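Local coordinates for protein serine acetyltransferase (Neisseria gonorrhoeae, PDB 6WYE) that probably transfers the acetyl group of acetyl-CoA to L-serine, giving O-acetyl-L-serine in the first step of cysteine biosynthesis, at residues F133-A138 with F165-H170. Residues are numbered along the deposited sequence; the frame is centred on the assembly and turned at random.
Sequences FHAIQA and FGVDIH
H134, whose CB packs against CZ of F165, has its imidazole fixed by a hydrogen bond between NE2 and O of L127. The link between H134 and F165 is apolar: CB of H134 lies 3.6 Å from CZ of F165 and a little farther from CE1, meeting the ring obliquely. With CG beside its own backbone N (chi1 -59°), the imidazole swings off toward helix 66-78, where it meets the ring of H73 at a steep angle. F165 reaches along the helix backbone as well, its CD2 3.7 Å from CA of A135, while the methyl of A138 comes up near the ring plane, 4.3 Å from CE2. Small residues at 135 and 138, one turn apart, let the phenyl lie this close to helix 131-147.

Just past the end of helix 151-165, G166 takes positive phi and the chain turns into strand 168-169, the first strand of the left-handed parallel beta-helix built by the hexapeptide repeats. The contact therefore sits where the helical N-terminal part meets the start of that beta-helix. V167 straddles the methyl of A135, with CG1 and CG2 each 3.9 Å from that CB. Farther along, I169 extends its CD1 to 4.4 Å from CD1 of I136, a looser touch between two methyl ends. Beside them D168 ties the strand to helix 151-165 through a hydrogen bond from Q158 NE2 to its OD1, and to a neighbouring subunit through one between its OD2 and H183 ND1 of that subunit.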
loop_
_atom_site.group_PDB
_atom_site.type_symbol
_atom_site.label_atom_id
_atom_site.label_comp_id
_atom_site.label_asym_id
_atom_site.label_seq_id
_atom_site.Cartn_x
_atom_site.Cartn_y
_atom_site.Cartn_z
ATOM N N PHE A 133 -15.478 -6.918 -19.753
ATOM C CA PHE A 133 -16.194 -5.646 -19.760
ATOM C C PHE A 133 -15.297 -4.495 -19.294
ATOM O O PHE A 133 -15.296 -3.414 -19.901
ATOM C CB PHE A 133 -17.443 -5.760 -18.881
ATOM C CG PHE A 133 -18.148 -4.458 -18.688
ATOM C CD1 PHE A 133 -19.016 -3.983 -19.667
ATOM C CD2 PHE A 133 -17.932 -3.696 -17.543
ATOM C CE1 PHE A 133 -19.665 -2.777 -19.512
ATOM C CE2 PHE A 133 -18.575 -2.477 -17.375
ATOM C CZ PHE A 133 -19.443 -2.015 -18.366
ATOM N N HIS A 134 -14.518 -4.699 -18.227
ATOM C CA HIS A 134 -13.609 -3.647 -17.779
ATOM C C HIS A 134 -12.607 -3.283 -18.874
ATOM O O HIS A 134 -12.382 -2.101 -19.157
ATOM C CB HIS A 134 -12.864 -4.081 -16.509
ATOM C CG HIS A 134 -13.769 -4.414 -15.367
ATOM N ND1 HIS A 134 -13.485 -5.410 -14.460
ATOM C CD2 HIS A 134 -14.963 -3.892 -14.992
ATOM C CE1 HIS A 134 -14.468 -5.492 -13.576
ATOM N NE2 HIS A 134 -15.373 -4.578 -13.873
ATOM N N ALA A 135 -12.016 -4.291 -19.524
ATOM C CA ALA A 135 -10.974 -4.009 -20.512
ATOM C C ALA A 135 -11.530 -3.233 -21.699
ATOM O O ALA A 135 -10.888 -2.296 -22.190
ATOM C CB ALA A 135 -10.325 -5.307 -20.993
ATOM N N ILE A 136 -12.723 -3.615 -22.170
ATOM C CA ILE A 136 -13.340 -2.924 -23.297
ATOM C C ILE A 136 -13.556 -1.454 -22.962
ATOM O O ILE A 136 -13.222 -0.564 -23.751
ATOM C CB ILE A 136 -14.680 -3.596 -23.674
ATOM C CG1 ILE A 136 -14.484 -4.977 -24.307
ATOM C CG2 ILE A 136 -15.510 -2.693 -24.598
ATOM C CD1 ILE A 136 -13.601 -4.972 -25.509
ATOM N N GLN A 137 -14.160 -1.182 -21.803
ATOM C CA GLN A 137 -14.464 0.200 -21.449
ATOM C C GLN A 137 -13.195 0.985 -21.160
ATOM O O GLN A 137 -13.105 2.164 -21.516
ATOM C CB GLN A 137 -15.422 0.268 -20.257
ATOM C CG GLN A 137 -16.708 -0.584 -20.361
ATOM C CD GLN A 137 -17.225 -0.768 -21.781
ATOM O OE1 GLN A 137 -17.231 0.168 -22.586
ATOM N NE2 GLN A 137 -17.679 -1.984 -22.089
ATOM N N ALA A 138 -12.208 0.365 -20.498
ATOM C CA ALA A 138 -10.922 1.039 -20.351
ATOM C C ALA A 138 -10.353 1.398 -21.715
ATOM O O ALA A 138 -9.773 2.475 -21.887
ATOM C CB ALA A 138 -9.928 0.170 -19.576
ATOM N N PHE A 165 -5.595 -6.895 -16.665
ATOM C CA PHE A 165 -6.686 -7.628 -17.291
ATOM C C PHE A 165 -6.212 -8.767 -18.180
ATOM O O PHE A 165 -7.038 -9.575 -18.603
ATOM C CB PHE A 165 -7.567 -6.685 -18.129
ATOM C CG PHE A 165 -8.206 -5.557 -17.340
ATOM C CD1 PHE A 165 -8.627 -5.749 -16.033
ATOM C CD2 PHE A 165 -8.388 -4.305 -17.920
ATOM C CE1 PHE A 165 -9.217 -4.720 -15.314
ATOM C CE2 PHE A 165 -8.976 -3.272 -17.211
ATOM C CZ PHE A 165 -9.404 -3.482 -15.901
ATOM N N GLY A 166 -4.913 -8.877 -18.449
ATOM C CA GLY A 166 -4.473 -9.871 -19.405
ATOM C C GLY A 166 -4.965 -9.595 -20.809
ATOM O O GLY A 166 -5.052 -10.515 -21.617
ATOM N N VAL A 167 -5.275 -8.336 -21.118
ATOM C CA VAL A 167 -5.860 -7.930 -22.391
ATOM C C VAL A 167 -4.968 -6.858 -23.001
ATOM O O VAL A 167 -4.632 -5.875 -22.335
ATOM C CB VAL A 167 -7.292 -7.395 -22.208
ATOM C CG1 VAL A 167 -7.773 -6.761 -23.503
ATOM C CG2 VAL A 167 -8.260 -8.500 -21.771
ATOM N N ASP A 168 -4.590 -7.035 -24.264
ATOM C CA ASP A 168 -3.713 -6.080 -24.935
ATOM C C ASP A 168 -4.473 -5.496 -26.120
ATOM O O ASP A 168 -4.603 -6.146 -27.158
ATOM C CB ASP A 168 -2.401 -6.754 -25.363
ATOM C CG ASP A 168 -1.390 -5.770 -25.919
ATOM O OD1 ASP A 168 -1.785 -4.649 -26.306
ATOM O OD2 ASP A 168 -0.186 -6.109 -25.969
ATOM N N ILE A 169 -4.976 -4.275 -25.970
ATOM C CA ILE A 169 -5.641 -3.567 -27.058
ATOM C C ILE A 169 -4.876 -2.270 -27.321
ATOM O O ILE A 169 -4.746 -1.424 -26.426
ATOM C CB ILE A 169 -7.116 -3.282 -26.743
ATOM C CG1 ILE A 169 -7.869 -4.580 -26.414
ATOM C CG2 ILE A 169 -7.781 -2.541 -27.913
ATOM C CD1 ILE A 169 -9.226 -4.322 -25.752
ATOM N N HIS A 170 -4.392 -2.110 -28.546
ATOM C CA HIS A 170 -3.704 -0.885 -28.925
ATOM C C HIS A 170 -4.663 0.302 -28.843
ATOM O O HIS A 170 -5.815 0.188 -29.254
ATOM C CB HIS A 170 -3.156 -1.012 -30.351
ATOM C CG HIS A 170 -2.182 0.062 -30.712
ATOM N ND1 HIS A 170 -2.576 1.334 -31.068
ATOM C CD2 HIS A 170 -0.825 0.068 -30.731
ATOM C CE1 HIS A 170 -1.504 2.075 -31.303
ATOM N NE2 HIS A 170 -0.429 1.330 -31.108
#